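PDB 1YVU: protein argonaute from Aquifex aeolicus, which cleaves RNA targets as a DNA-guided endonuclease, using short single-stranded DNA guides to pair with the complementary target strand and divalent metal ions, preferably magnesium, for cleavage. Local coordinates for residues A497-I503 against V516-F522; Y531-S535 against P695-E699; T544-I548 against D577-F582; K561-V567 against G590-L596; V568-G572 against T678-D683. All coordinates share one frame. Residues are numbered along the deposited sequence.

All five contacts lie in the PIWI domain, and four of them involve its central mixed sheet through strands. Interaction 1 is the buried antiparallel pair inside the sheet; interaction 2 adds the last, partly exposed strand next door, and interaction 4 pairs two parallel strands, its turn end exposed. Backbone hydrogen bonds dominate these three. Interaction 3, also buried, has no hydrogen bond between its segments: it is mostly apolar packing between two helices lying on the sheet, and it touches interaction 1 through Ile501 and Ile503. Interaction 5 shares strand 565-570 with interaction 4 and meets interaction 1 at the calcium ion, so the acidic chemistry is concentrated where those two buried contacts converge, about 7 Å apart between centres.

Interaction 1 of 5, residues A497-I503 against V516-F522; sequences AFVGIDI and VAFTKIF. With CA (calcium ion), chain B.
Two extended segments run antiparallel, 166° between directions and 4.5 Å between axes at closest approach, and the residues to place first are Phe522, Phe498 and Gly500. Phe522 N donates to Phe498 O at 2.8 Å, while the return bond from Phe498 N to Phe522 O is weak at 3.3 Å. Both phenylalanines put their CB atoms on the same face of the sheet, 3.9 Å apart, with chi1 near m; the two rings then diverge, and both residues touch Thr678. Gly500 pairs squarely with Lys520: Gly500 N to Lys520 O is 2.9 Å, Lys520 N to Gly500 O is 3.0 Å, and their CA atoms stand 5.1 Å apart. These are the first two strands of the RNase H fold, joined as a hairpin, and the first carries a metal-binding aspartate, Asp502, where its regular pairing thins out. There Phe518 N still reaches Asp502 O at 3.1 Å. With chi1 in t, Asp502 sends OD2 to the calcium ion at 2.9 Å, a site completed by Asp683, and OD1 is hydrogen-bonded to Ser504. The opposite face is apolar: Val499 sits across from Ile521 in a non-hydrogen-bonded pair (CA to CA 4.5 Å), and Ile503 CG1 lies 4.2 Å from Ala517 CB. Helix 542-557 covers Ile501, Thr519 and Ile521 on that side.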
# COMPACT_ATOMS: atom_id res chain seq x y z
N ALA A 497 -19.04 -7.36 15.42
CA ALA A 497 -17.63 -6.89 15.60
C ALA A 497 -16.88 -6.70 14.29
O ALA A 497 -17.03 -7.48 13.34
CB ALA A 497 -16.81 -7.78 16.53
N PHE A 498 -16.07 -5.64 14.25
CA PHE A 498 -15.26 -5.27 13.08
C PHE A 498 -13.81 -5.52 13.43
O PHE A 498 -13.24 -4.82 14.28
CB PHE A 498 -15.46 -3.79 12.73
CG PHE A 498 -16.86 -3.47 12.31
CD1 PHE A 498 -17.86 -3.23 13.26
CD2 PHE A 498 -17.22 -3.46 10.96
CE1 PHE A 498 -19.20 -2.99 12.86
CE2 PHE A 498 -18.55 -3.23 10.56
CZ PHE A 498 -19.54 -2.99 11.51
N VAL A 499 -13.23 -6.57 12.88
CA VAL A 499 -11.85 -6.86 13.19
C VAL A 499 -10.94 -6.49 12.03
O VAL A 499 -11.19 -6.87 10.90
CB VAL A 499 -11.65 -8.30 13.78
CG1 VAL A 499 -12.98 -8.92 14.11
CG2 VAL A 499 -10.88 -9.21 12.89
N GLY A 500 -9.92 -5.68 12.31
CA GLY A 500 -9.00 -5.29 11.25
C GLY A 500 -7.63 -5.88 11.48
O GLY A 500 -7.11 -5.75 12.59
N ILE A 501 -7.08 -6.55 10.47
CA ILE A 501 -5.76 -7.17 10.58
C ILE A 501 -4.75 -6.81 9.47
O ILE A 501 -5.16 -6.38 8.39
CB ILE A 501 -5.85 -8.78 10.57
CG1 ILE A 501 -7.06 -9.29 11.37
CG2 ILE A 501 -4.55 -9.43 11.16
CD1 ILE A 501 -7.09 -10.80 11.67
N ASP A 502 -3.47 -6.82 9.84
CA ASP A 502 -2.34 -6.71 8.91
C ASP A 502 -1.36 -7.63 9.59
O ASP A 502 -1.32 -7.74 10.83
CB ASP A 502 -1.64 -5.35 8.72
CG ASP A 502 -0.58 -5.38 7.51
OD1 ASP A 502 0.50 -6.00 7.61
OD2 ASP A 502 -0.83 -4.81 6.43
N ILE A 503 -0.69 -8.40 8.76
CA ILE A 503 0.33 -9.34 9.17
C ILE A 503 1.46 -8.98 8.21
O ILE A 503 1.24 -8.89 6.99
CB ILE A 503 -0.13 -10.80 8.98
CG1 ILE A 503 -1.35 -11.09 9.88
CG2 ILE A 503 1.03 -11.74 9.29
CD1 ILE A 503 -1.96 -12.51 9.82
N VAL A 516 4.84 -10.23 12.62
CA VAL A 516 4.09 -9.45 13.60
C VAL A 516 2.65 -9.33 13.08
O VAL A 516 2.44 -9.03 11.89
CB VAL A 516 4.69 -8.01 13.78
CG1 VAL A 516 3.85 -7.19 14.74
CG2 VAL A 516 6.14 -8.06 14.29
N ALA A 517 1.68 -9.55 13.98
CA ALA A 517 0.25 -9.43 13.66
C ALA A 517 -0.38 -8.35 14.51
O ALA A 517 -0.21 -8.34 15.74
CB ALA A 517 -0.49 -10.75 13.93
N PHE A 518 -1.11 -7.44 13.86
CA PHE A 518 -1.81 -6.40 14.60
C PHE A 518 -3.32 -6.38 14.33
O PHE A 518 -3.79 -5.85 13.31
CB PHE A 518 -1.18 -5.03 14.38
CG PHE A 518 -1.75 -3.93 15.28
CD1 PHE A 518 -2.00 -4.15 16.65
CD2 PHE A 518 -2.05 -2.66 14.74
CE1 PHE A 518 -2.52 -3.16 17.48
CE2 PHE A 518 -2.58 -1.64 15.57
CZ PHE A 518 -2.81 -1.91 16.96
N THR A 519 -4.06 -6.86 15.33
CA THR A 519 -5.52 -6.96 15.30
C THR A 519 -6.19 -5.85 16.12
O THR A 519 -5.67 -5.42 17.17
CB THR A 519 -5.98 -8.37 15.75
OG1 THR A 519 -5.36 -9.35 14.89
CG2 THR A 519 -7.50 -8.54 15.67
N LYS A 520 -7.30 -5.35 15.57
CA LYS A 520 -8.10 -4.29 16.16
C LYS A 520 -9.57 -4.71 16.11
O LYS A 520 -10.18 -4.79 15.04
CB LYS A 520 -7.92 -3.00 15.37
CG LYS A 520 -7.02 -2.00 15.99
CD LYS A 520 -6.91 -0.78 15.12
CE LYS A 520 -5.87 -0.95 14.03
NZ LYS A 520 -4.93 0.24 13.88
N ILE A 521 -10.10 -5.02 17.28
CA ILE A 521 -11.51 -5.42 17.40
C ILE A 521 -12.37 -4.21 17.79
O ILE A 521 -12.07 -3.54 18.80
CB ILE A 521 -11.67 -6.56 18.43
CG1 ILE A 521 -10.74 -7.71 18.05
CG2 ILE A 521 -13.11 -7.05 18.46
CD1 ILE A 521 -10.44 -8.60 19.12
N PHE A 522 -13.42 -3.97 16.99
CA PHE A 522 -14.36 -2.86 17.20
C PHE A 522 -15.82 -3.28 17.51
O PHE A 522 -16.20 -4.45 17.35
CB PHE A 522 -14.34 -1.92 15.99
CG PHE A 522 -13.12 -1.04 15.92
CD1 PHE A 522 -11.93 -1.49 15.28
CD2 PHE A 522 -13.16 0.27 16.44
CE1 PHE A 522 -10.79 -0.63 15.17
CE2 PHE A 522 -12.04 1.16 16.34
CZ PHE A 522 -10.84 0.70 15.70
CA CA B . 1.28 -5.88 4.80

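Interaction 2 of 5, residues Y531-S535 against P695-E699; sequences YYLTS and PIKKE
Start at Pro695, still in the loop before the strand, where its CB lies 3.9 Å from Ser535 CB. Ile696 makes the first backbone bond: its carbonyl O accepts from Ser535 N at 2.9 Å, and its side chain, with CD1 4.3 Å from Leu533 CG and 3.8 Å from Ser535 CB, closes over the same end. At Lys697 the strand proper begins, antiparallel to 531-535 at 175° with 4.7 Å between axes. Lys697 faces Thr534 in a non-hydrogen-bonded pair, CA to CA 4.3 Å, and its CG touches Tyr532 OH at 3.4 Å. Lys698 and Leu533 form the hydrogen-bonded pair: Leu533 N to Lys698 O and Lys698 N to Leu533 O both measure 2.8 Å. The extended Lys698 chain, all chi angles near t, runs past Tyr531 (chi1 p), whose OH is 3.9 Å from Lys698 CD. Glu699 pairs with Tyr532 (chi1 t); its CB sits 3.9 Å from Tyr532 CD1 at the ring edge, its CA approaches Tyr531 O at 3.3 Å, and its carboxylate bridges to Arg530. Leu533 turns to the other face, onto Ile685 and Met689 of helix 682-690. The C-terminal strand thus adds an edge to the central sheet of the RNase H-like PIWI domain.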
# COMPACT_ATOMS: atom_id res chain seq x y z
N TYR A 531 -7.21 -4.33 21.13
CA TYR A 531 -6.24 -4.53 20.05
C TYR A 531 -5.34 -5.66 20.51
O TYR A 531 -5.24 -5.93 21.71
CB TYR A 531 -5.39 -3.29 19.67
CG TYR A 531 -4.45 -2.66 20.71
CD1 TYR A 531 -3.23 -3.28 21.10
CD2 TYR A 531 -4.77 -1.42 21.28
CE1 TYR A 531 -2.35 -2.65 22.05
CE2 TYR A 531 -3.90 -0.79 22.21
CZ TYR A 531 -2.69 -1.40 22.59
OH TYR A 531 -1.87 -0.74 23.48
N TYR A 532 -4.63 -6.27 19.57
CA TYR A 532 -3.70 -7.33 19.91
C TYR A 532 -2.52 -7.31 18.96
O TYR A 532 -2.63 -7.51 17.75
CB TYR A 532 -4.39 -8.70 19.95
CG TYR A 532 -3.59 -9.80 20.62
CD1 TYR A 532 -3.22 -9.73 22.00
CD2 TYR A 532 -3.20 -10.94 19.89
CE1 TYR A 532 -2.46 -10.78 22.62
CE2 TYR A 532 -2.45 -11.98 20.49
CZ TYR A 532 -2.08 -11.90 21.84
OH TYR A 532 -1.31 -12.93 22.36
N LEU A 533 -1.38 -7.02 19.56
CA LEU A 533 -0.14 -6.92 18.84
C LEU A 533 0.81 -8.01 19.33
O LEU A 533 1.16 -8.02 20.50
CB LEU A 533 0.42 -5.53 19.09
CG LEU A 533 1.69 -5.02 18.43
CD1 LEU A 533 1.69 -5.24 16.94
CD2 LEU A 533 1.83 -3.53 18.75
N THR A 534 1.17 -8.95 18.45
CA THR A 534 2.06 -10.04 18.81
C THR A 534 3.07 -10.26 17.72
O THR A 534 2.75 -10.16 16.53
CB THR A 534 1.34 -11.40 18.90
OG1 THR A 534 0.03 -11.22 19.41
CG2 THR A 534 2.07 -12.39 19.80
N SER A 535 4.29 -10.60 18.16
CA SER A 535 5.38 -10.97 17.26
C SER A 535 5.31 -12.49 17.32
O SER A 535 5.04 -13.06 18.37
CB SER A 535 6.72 -10.48 17.80
OG SER A 535 7.68 -10.33 16.76
N PRO A 695 10.45 -9.54 21.13
CA PRO A 695 9.11 -9.87 20.64
C PRO A 695 8.07 -9.26 21.54
O PRO A 695 8.33 -9.00 22.72
CB PRO A 695 9.07 -11.39 20.77
CG PRO A 695 10.47 -11.79 20.79
CD PRO A 695 11.08 -10.75 21.66
N ILE A 696 6.89 -8.99 20.97
CA ILE A 696 5.78 -8.43 21.73
C ILE A 696 4.66 -9.43 21.79
O ILE A 696 4.59 -10.39 21.01
CB ILE A 696 5.17 -7.11 21.12
CG1 ILE A 696 5.95 -6.58 19.92
CG2 ILE A 696 5.04 -6.07 22.20
CD1 ILE A 696 5.43 -7.04 18.61
N LYS A 697 3.79 -9.17 22.75
CA LYS A 697 2.58 -9.90 23.03
C LYS A 697 1.92 -8.85 23.92
O LYS A 697 2.28 -8.72 25.09
CB LYS A 697 2.84 -11.21 23.81
CG LYS A 697 1.58 -12.06 24.00
CD LYS A 697 1.61 -12.82 25.33
CE LYS A 697 0.24 -13.36 25.75
NZ LYS A 697 -0.72 -12.31 26.24
N LYS A 698 1.11 -7.99 23.29
CA LYS A 698 0.39 -6.93 23.99
C LYS A 698 -1.04 -6.82 23.53
O LYS A 698 -1.37 -6.98 22.36
CB LYS A 698 1.05 -5.56 23.87
CG LYS A 698 0.77 -4.65 25.08
CD LYS A 698 0.93 -3.17 24.76
CE LYS A 698 1.15 -2.32 26.04
NZ LYS A 698 1.58 -0.89 25.77
N GLU A 699 -1.87 -6.43 24.48
CA GLU A 699 -3.28 -6.24 24.31
C GLU A 699 -3.60 -4.89 24.97
O GLU A 699 -2.99 -4.52 25.97
CB GLU A 699 -3.99 -7.39 25.04
CG GLU A 699 -5.47 -7.52 24.75
CD GLU A 699 -6.20 -8.37 25.75
OE1 GLU A 699 -5.82 -9.54 25.95
OE2 GLU A 699 -7.17 -7.86 26.34

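Interaction 3 of 5, residues T544-I548 against D577-F582; sequences TEKAI and DEVAAF
Both segments are helical, and their axes cross at -48° with a closest approach of 9.3 Å, the chains running in broadly the same direction. Thr544 lies nearest Glu578 (CA to CA 6.2 Å) and Glu545 nearest Ala581 (5.7 Å between CA atoms). Within helix 542-557, Ile548 N bonds back to Thr544 O at 3.0 Å, so these two residues, one turn apart, present a common front. The small Ala581 lets the helices come close: Ile548 CD1 rests 4.0 Å from Ala581 CB and 3.9 Å from Glu578 CB. These are two helices packed on one face of the RNase H-like sheet of the PIWI domain, with Ala547 and Glu578 touching Ile503, and Phe582 touching Ile501, on strand 497-505 beneath them. Ile548 (chi1 m, chi2 t) buries the largest area, setting CG2 over one face of the Phe582 ring in a CH-pi contact, 3.7 Å from the ring centroid, while its CD1 is 3.5 Å from Phe582 CE1. At the other end Thr544, chi1 m, points its methyl across: CG2 meets Glu578 CG at 3.7 Å and Asp577 CB at 3.9 Å. Its hydroxyl is hydrogen-bonded to Arg505, and Glu578 forms a salt bridge with Arg570.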
# COMPACT_ATOMS: atom_id res chain seq x y z
N THR A 544 0.35 -18.36 10.26
CA THR A 544 -0.92 -17.87 9.75
C THR A 544 -2.08 -18.33 10.64
O THR A 544 -2.83 -17.50 11.16
CB THR A 544 -1.10 -18.39 8.33
OG1 THR A 544 0.11 -18.17 7.60
CG2 THR A 544 -2.22 -17.68 7.64
N GLU A 545 -2.10 -19.64 10.91
CA GLU A 545 -3.08 -20.31 11.75
C GLU A 545 -3.12 -19.82 13.19
O GLU A 545 -4.20 -19.60 13.73
CB GLU A 545 -2.81 -21.82 11.76
CG GLU A 545 -3.16 -22.59 10.48
CD GLU A 545 -4.58 -23.17 10.47
OE1 GLU A 545 -5.14 -23.46 11.55
OE2 GLU A 545 -5.14 -23.35 9.36
N LYS A 546 -1.94 -19.66 13.81
CA LYS A 546 -1.88 -19.22 15.20
C LYS A 546 -2.34 -17.80 15.27
O LYS A 546 -3.29 -17.52 15.98
CB LYS A 546 -0.47 -19.34 15.80
CG LYS A 546 -0.45 -19.74 17.28
CD LYS A 546 0.81 -20.51 17.67
CE LYS A 546 0.97 -21.87 16.90
NZ LYS A 546 2.19 -22.68 17.25
N ALA A 547 -1.78 -16.98 14.37
CA ALA A 547 -2.10 -15.55 14.25
C ALA A 547 -3.60 -15.30 14.17
O ALA A 547 -4.13 -14.48 14.94
CB ALA A 547 -1.40 -14.93 13.04
N ILE A 548 -4.27 -16.12 13.35
CA ILE A 548 -5.70 -16.02 13.16
C ILE A 548 -6.51 -16.78 14.21
O ILE A 548 -7.63 -16.37 14.51
CB ILE A 548 -6.09 -16.34 11.72
CG1 ILE A 548 -5.49 -15.23 10.84
CG2 ILE A 548 -7.60 -16.30 11.51
CD1 ILE A 548 -5.29 -15.62 9.45
N ASP A 577 -4.06 -18.80 2.38
CA ASP A 577 -3.82 -19.44 3.68
C ASP A 577 -4.64 -18.80 4.77
O ASP A 577 -5.15 -19.47 5.67
CB ASP A 577 -2.35 -19.27 4.08
CG ASP A 577 -1.40 -19.60 2.96
OD1 ASP A 577 -0.70 -20.63 3.08
OD2 ASP A 577 -1.35 -18.81 1.97
N GLU A 578 -4.72 -17.47 4.72
CA GLU A 578 -5.46 -16.70 5.68
C GLU A 578 -6.94 -16.90 5.47
O GLU A 578 -7.62 -17.25 6.43
CB GLU A 578 -5.11 -15.24 5.56
CG GLU A 578 -3.63 -15.02 5.55
CD GLU A 578 -3.25 -13.59 5.46
OE1 GLU A 578 -4.05 -12.78 4.92
OE2 GLU A 578 -2.12 -13.28 5.90
N VAL A 579 -7.41 -16.80 4.22
CA VAL A 579 -8.83 -16.98 3.86
C VAL A 579 -9.33 -18.31 4.45
O VAL A 579 -10.38 -18.36 5.10
CB VAL A 579 -9.01 -16.98 2.31
CG1 VAL A 579 -10.47 -16.99 1.92
CG2 VAL A 579 -8.34 -15.77 1.69
N ALA A 580 -8.46 -19.31 4.34
CA ALA A 580 -8.68 -20.68 4.83
C ALA A 580 -8.85 -20.73 6.35
O ALA A 580 -9.92 -21.15 6.85
CB ALA A 580 -7.51 -21.56 4.42
N ALA A 581 -7.81 -20.25 7.06
CA ALA A 581 -7.74 -20.22 8.52
C ALA A 581 -8.98 -19.64 9.12
O ALA A 581 -9.56 -20.21 10.02
CB ALA A 581 -6.53 -19.42 8.96
N PHE A 582 -9.46 -18.57 8.49
CA PHE A 582 -10.66 -17.86 8.90
C PHE A 582 -11.89 -18.74 8.80
O PHE A 582 -12.54 -19.01 9.81
CB PHE A 582 -10.85 -16.61 8.03
CG PHE A 582 -10.04 -15.43 8.48
CD1 PHE A 582 -8.90 -15.05 7.78
CD2 PHE A 582 -10.42 -14.68 9.62
CE1 PHE A 582 -8.13 -13.93 8.20
CE2 PHE A 582 -9.65 -13.55 10.06
CZ PHE A 582 -8.51 -13.18 9.35

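Interaction 4 of 5, residues K561-V567 against G590-L596; sequences KKGSKIV and GYSLELL
This is the strand pairing of a beta-alpha-beta crossover in the PIWI domain: strand 565-570, helix 576-589 and strand 592-599, with the two strands side by side and parallel. Their axes approach to 4.7 Å at 15°, registering Lys565 with Ser592, Ile566 with Leu593 and Val567 with Glu594. Three bonds zip them: Ser592 N to Ser564 O at 3.1 Å, Ile566 N to Ser592 O at 2.6 Å and Glu594 N to Ile566 O at 2.9 Å. Before the strands, Lys561 to Ser564 make a type II turn with Gly563 at phi 100°, and Gly563 N gives a weak bond to Gly590 O at 2.6 Å. Gly590, phi 67°, is the C-prime residue of the Schellman motif ending the helix. Ile566 (m, t) lays CD1 over a face of the Tyr591 ring, 3.9 Å from its centroid. On the other face of the sheet, Lys565 NZ and Glu594 OE2 form a long salt bridge of 3.8 Å; the Glu594 carboxylate is held more firmly by the backbone nitrogens of Glu649 and Leu650. Helix 542-557 packs on Ile566 and Tyr591, helix 652-661 on Glu594 and Leu596, and strand 497-505 flanks strand 565-570 on its remaining edge.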
# COMPACT_ATOMS: atom_id res chain seq x y z
N LYS A 561 -20.64 -14.77 21.54
CA LYS A 561 -21.39 -16.01 21.49
C LYS A 561 -21.45 -16.55 20.06
O LYS A 561 -21.22 -15.83 19.09
CB LYS A 561 -22.79 -15.78 22.08
CG LYS A 561 -22.79 -14.96 23.37
CD LYS A 561 -24.05 -14.13 23.54
CE LYS A 561 -23.85 -13.03 24.60
NZ LYS A 561 -25.13 -12.37 25.00
N LYS A 562 -21.73 -17.85 19.98
CA LYS A 562 -21.86 -18.63 18.74
C LYS A 562 -22.97 -18.02 17.86
O LYS A 562 -24.08 -17.83 18.33
CB LYS A 562 -22.17 -20.09 19.14
CG LYS A 562 -22.32 -21.17 18.05
CD LYS A 562 -22.59 -22.54 18.73
CE LYS A 562 -22.90 -23.68 17.75
NZ LYS A 562 -22.83 -25.04 18.39
N GLY A 563 -22.61 -17.61 16.64
CA GLY A 563 -23.58 -17.04 15.72
C GLY A 563 -23.60 -15.52 15.63
O GLY A 563 -24.61 -14.91 15.21
N SER A 564 -22.50 -14.92 16.04
CA SER A 564 -22.36 -13.47 15.99
C SER A 564 -21.66 -13.13 14.66
O SER A 564 -20.79 -13.88 14.20
CB SER A 564 -21.63 -12.96 17.24
OG SER A 564 -20.40 -13.60 17.43
N LYS A 565 -22.12 -12.05 14.00
CA LYS A 565 -21.59 -11.62 12.70
C LYS A 565 -20.28 -10.87 12.84
O LYS A 565 -20.18 -9.91 13.60
CB LYS A 565 -22.60 -10.76 11.95
CG LYS A 565 -22.16 -10.27 10.59
CD LYS A 565 -22.18 -11.34 9.53
CE LYS A 565 -23.57 -11.59 8.98
NZ LYS A 565 -24.24 -10.31 8.59
N ILE A 566 -19.27 -11.37 12.13
CA ILE A 566 -17.95 -10.76 12.20
C ILE A 566 -17.38 -10.29 10.86
O ILE A 566 -17.18 -11.07 9.93
CB ILE A 566 -16.99 -11.67 13.00
CG1 ILE A 566 -17.37 -11.58 14.50
CG2 ILE A 566 -15.56 -11.21 12.86
CD1 ILE A 566 -16.71 -12.56 15.43
N VAL A 567 -17.13 -8.99 10.79
CA VAL A 567 -16.55 -8.38 9.61
C VAL A 567 -15.06 -8.19 9.81
O VAL A 567 -14.64 -7.56 10.78
CB VAL A 567 -17.20 -7.03 9.29
CG1 VAL A 567 -16.57 -6.41 8.07
CG2 VAL A 567 -18.69 -7.22 9.05
N GLY A 590 -18.22 -21.11 15.44
CA GLY A 590 -19.58 -20.87 15.01
C GLY A 590 -19.92 -19.42 14.74
O GLY A 590 -20.96 -18.97 15.20
N TYR A 591 -19.02 -18.69 14.07
CA TYR A 591 -19.25 -17.27 13.72
C TYR A 591 -19.67 -17.06 12.24
O TYR A 591 -19.30 -17.87 11.37
CB TYR A 591 -17.97 -16.41 13.97
CG TYR A 591 -17.47 -16.28 15.40
CD1 TYR A 591 -18.37 -16.21 16.49
CD2 TYR A 591 -16.08 -16.25 15.67
CE1 TYR A 591 -17.89 -16.13 17.84
CE2 TYR A 591 -15.57 -16.17 17.01
CZ TYR A 591 -16.49 -16.11 18.09
OH TYR A 591 -16.03 -16.10 19.40
N SER A 592 -20.44 -16.00 11.98
CA SER A 592 -20.84 -15.63 10.61
C SER A 592 -19.77 -14.61 10.12
O SER A 592 -19.72 -13.45 10.56
CB SER A 592 -22.28 -15.08 10.55
OG SER A 592 -22.70 -14.85 9.21
N LEU A 593 -18.87 -15.11 9.28
CA LEU A 593 -17.77 -14.35 8.73
C LEU A 593 -18.00 -13.60 7.44
O LEU A 593 -18.69 -14.07 6.54
CB LEU A 593 -16.58 -15.26 8.52
CG LEU A 593 -15.39 -15.11 9.46
CD1 LEU A 593 -15.74 -15.43 10.89
CD2 LEU A 593 -14.34 -16.08 8.98
N GLU A 594 -17.39 -12.41 7.40
CA GLU A 594 -17.39 -11.49 6.26
C GLU A 594 -15.92 -11.08 6.15
O GLU A 594 -15.35 -10.52 7.11
CB GLU A 594 -18.21 -10.23 6.52
CG GLU A 594 -19.65 -10.41 6.96
CD GLU A 594 -20.64 -10.73 5.84
OE1 GLU A 594 -20.53 -10.16 4.73
OE2 GLU A 594 -21.57 -11.53 6.11
N LEU A 595 -15.30 -11.44 5.03
CA LEU A 595 -13.89 -11.12 4.77
C LEU A 595 -13.70 -10.07 3.71
O LEU A 595 -14.18 -10.21 2.57
CB LEU A 595 -13.09 -12.35 4.36
CG LEU A 595 -13.00 -13.53 5.33
CD1 LEU A 595 -12.15 -14.63 4.70
CD2 LEU A 595 -12.45 -13.09 6.68
N LEU A 596 -13.03 -9.00 4.09
CA LEU A 596 -12.74 -7.92 3.16
C LEU A 596 -11.25 -7.66 3.05
O LEU A 596 -10.53 -7.74 4.04
CB LEU A 596 -13.42 -6.61 3.57
CG LEU A 596 -14.91 -6.60 3.89
CD1 LEU A 596 -15.35 -5.20 4.04
CD2 LEU A 596 -15.67 -7.23 2.80

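Interaction 5 of 5, residues V568-G572 against T678-D683; sequences VHRDG and TVHYSD. With CA (calcium ion), chain B.
Two carboxylates are crowded together here without a hydrogen bond: Asp571 OD1 lies 3.3 Å from Asp683 OD2, and the same Asp571 oxygen is 3.3 Å from Asp683 CB. Asp571 follows the last residue of strand 565-570, while Asp683 stands in the first turn of helix 682-690; both side chains point across the gap with chi1 in t. Asp571 OD1 also has a long, weak ion pair with Lys600. A tight turn leads into that helix, with Ser682 N bonded to Val679 O at 3.0 Å and Tyr681 at the N-cap position with phi 73°. Val679 fills the space between the strand and this turn: its CG1 is 3.9 Å from His569 CB, and its CA is 5.6 Å from Asp571 CA. Farther back, the edge of the His569 ring (chi1 m) meets Thr678 (chi1 p) in a very short hydrogen bond, 2.5 Å from His569 ND1 to Thr678 OG1. Asp683 OD2 binds the calcium ion at 2.5 Å, sharing it with Asp502 from the neighbouring strand, and Asp683 OD1 has a salt bridge to Lys687. These three aspartates are the probable catalytic residues of the RNase H-type site. Clustering them concentrates negative charge that divalent cations can neutralise. Asp571 does not bind this calcium, which does not support cleavage; cleavage probably requires two divalent cations, and by similarity Asp571 would help hold the other one.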
# COMPACT_ATOMS: atom_id res chain seq x y z
N VAL A 568 -14.27 -8.75 8.89
CA VAL A 568 -12.83 -8.66 8.96
C VAL A 568 -12.35 -7.80 7.84
O VAL A 568 -12.79 -7.95 6.72
CB VAL A 568 -12.14 -10.05 8.86
CG1 VAL A 568 -10.59 -9.91 8.92
CG2 VAL A 568 -12.63 -10.97 9.97
N HIS A 569 -11.47 -6.86 8.17
CA HIS A 569 -10.86 -5.97 7.18
C HIS A 569 -9.42 -6.34 7.19
O HIS A 569 -8.79 -6.39 8.26
CB HIS A 569 -10.98 -4.50 7.56
CG HIS A 569 -12.38 -3.97 7.57
ND1 HIS A 569 -12.67 -2.66 7.88
CD2 HIS A 569 -13.57 -4.56 7.30
CE1 HIS A 569 -13.97 -2.46 7.80
NE2 HIS A 569 -14.55 -3.60 7.45
N ARG A 570 -8.91 -6.63 6.00
CA ARG A 570 -7.52 -7.01 5.84
C ARG A 570 -6.84 -5.85 5.17
O ARG A 570 -7.28 -5.40 4.10
CB ARG A 570 -7.38 -8.27 5.00
CG ARG A 570 -5.95 -8.72 4.79
CD ARG A 570 -5.28 -9.11 6.09
NE ARG A 570 -3.95 -9.67 5.88
CZ ARG A 570 -2.87 -8.96 5.61
NH1 ARG A 570 -2.95 -7.62 5.50
NH2 ARG A 570 -1.69 -9.57 5.50
N ASP A 571 -5.75 -5.40 5.79
CA ASP A 571 -4.98 -4.27 5.29
C ASP A 571 -4.41 -4.60 3.93
O ASP A 571 -4.31 -3.73 3.05
CB ASP A 571 -3.90 -3.96 6.31
CG ASP A 571 -3.01 -2.77 5.91
OD1 ASP A 571 -2.08 -2.97 5.08
OD2 ASP A 571 -3.22 -1.67 6.48
N GLY A 572 -4.07 -5.85 3.71
CA GLY A 572 -3.51 -6.15 2.42
C GLY A 572 -4.45 -7.05 1.68
O GLY A 572 -5.67 -6.95 1.82
N THR A 678 -10.30 0.40 11.46
CA THR A 678 -9.92 -1.02 11.55
C THR A 678 -8.56 -1.36 10.91
O THR A 678 -7.89 -2.33 11.32
CB THR A 678 -11.03 -1.93 10.98
OG1 THR A 678 -11.42 -1.47 9.68
CG2 THR A 678 -12.22 -1.90 11.87
N VAL A 679 -8.17 -0.57 9.90
CA VAL A 679 -6.89 -0.76 9.23
C VAL A 679 -5.98 0.45 9.20
O VAL A 679 -4.81 0.32 8.86
CB VAL A 679 -7.00 -1.36 7.80
CG1 VAL A 679 -7.44 -2.80 7.88
CG2 VAL A 679 -7.92 -0.52 6.94
N HIS A 680 -6.48 1.60 9.62
CA HIS A 680 -5.66 2.80 9.64
C HIS A 680 -4.52 2.60 10.60
O HIS A 680 -4.72 2.19 11.74
CB HIS A 680 -6.44 4.02 10.05
CG HIS A 680 -5.59 5.24 10.19
ND1 HIS A 680 -5.36 5.83 11.42
CD2 HIS A 680 -4.94 5.99 9.28
CE1 HIS A 680 -4.61 6.90 11.25
NE2 HIS A 680 -4.34 7.02 9.96
N TYR A 681 -3.33 2.82 10.05
CA TYR A 681 -2.04 2.67 10.74
C TYR A 681 -1.60 1.21 10.98
O TYR A 681 -0.49 0.99 11.47
CB TYR A 681 -2.01 3.45 12.05
CG TYR A 681 -1.04 4.59 12.04
CD1 TYR A 681 -1.06 5.56 11.01
CD2 TYR A 681 -0.06 4.69 13.04
CE1 TYR A 681 -0.12 6.60 10.96
CE2 TYR A 681 0.89 5.72 13.01
CZ TYR A 681 0.87 6.68 11.97
OH TYR A 681 1.83 7.68 11.94
N SER A 682 -2.45 0.24 10.63
CA SER A 682 -2.11 -1.17 10.84
C SER A 682 -0.85 -1.66 10.14
O SER A 682 -0.05 -2.38 10.77
CB SER A 682 -3.29 -2.10 10.55
OG SER A 682 -4.23 -2.01 11.60
N ASP A 683 -0.60 -1.19 8.91
CA ASP A 683 0.59 -1.61 8.18
C ASP A 683 1.86 -0.90 8.65
O ASP A 683 2.95 -1.46 8.52
CB ASP A 683 0.41 -1.43 6.67
CG ASP A 683 1.36 -2.31 5.86
OD1 ASP A 683 2.33 -1.74 5.32
OD2 ASP A 683 1.13 -3.54 5.75
CA CA B . 1.28 -5.88 4.80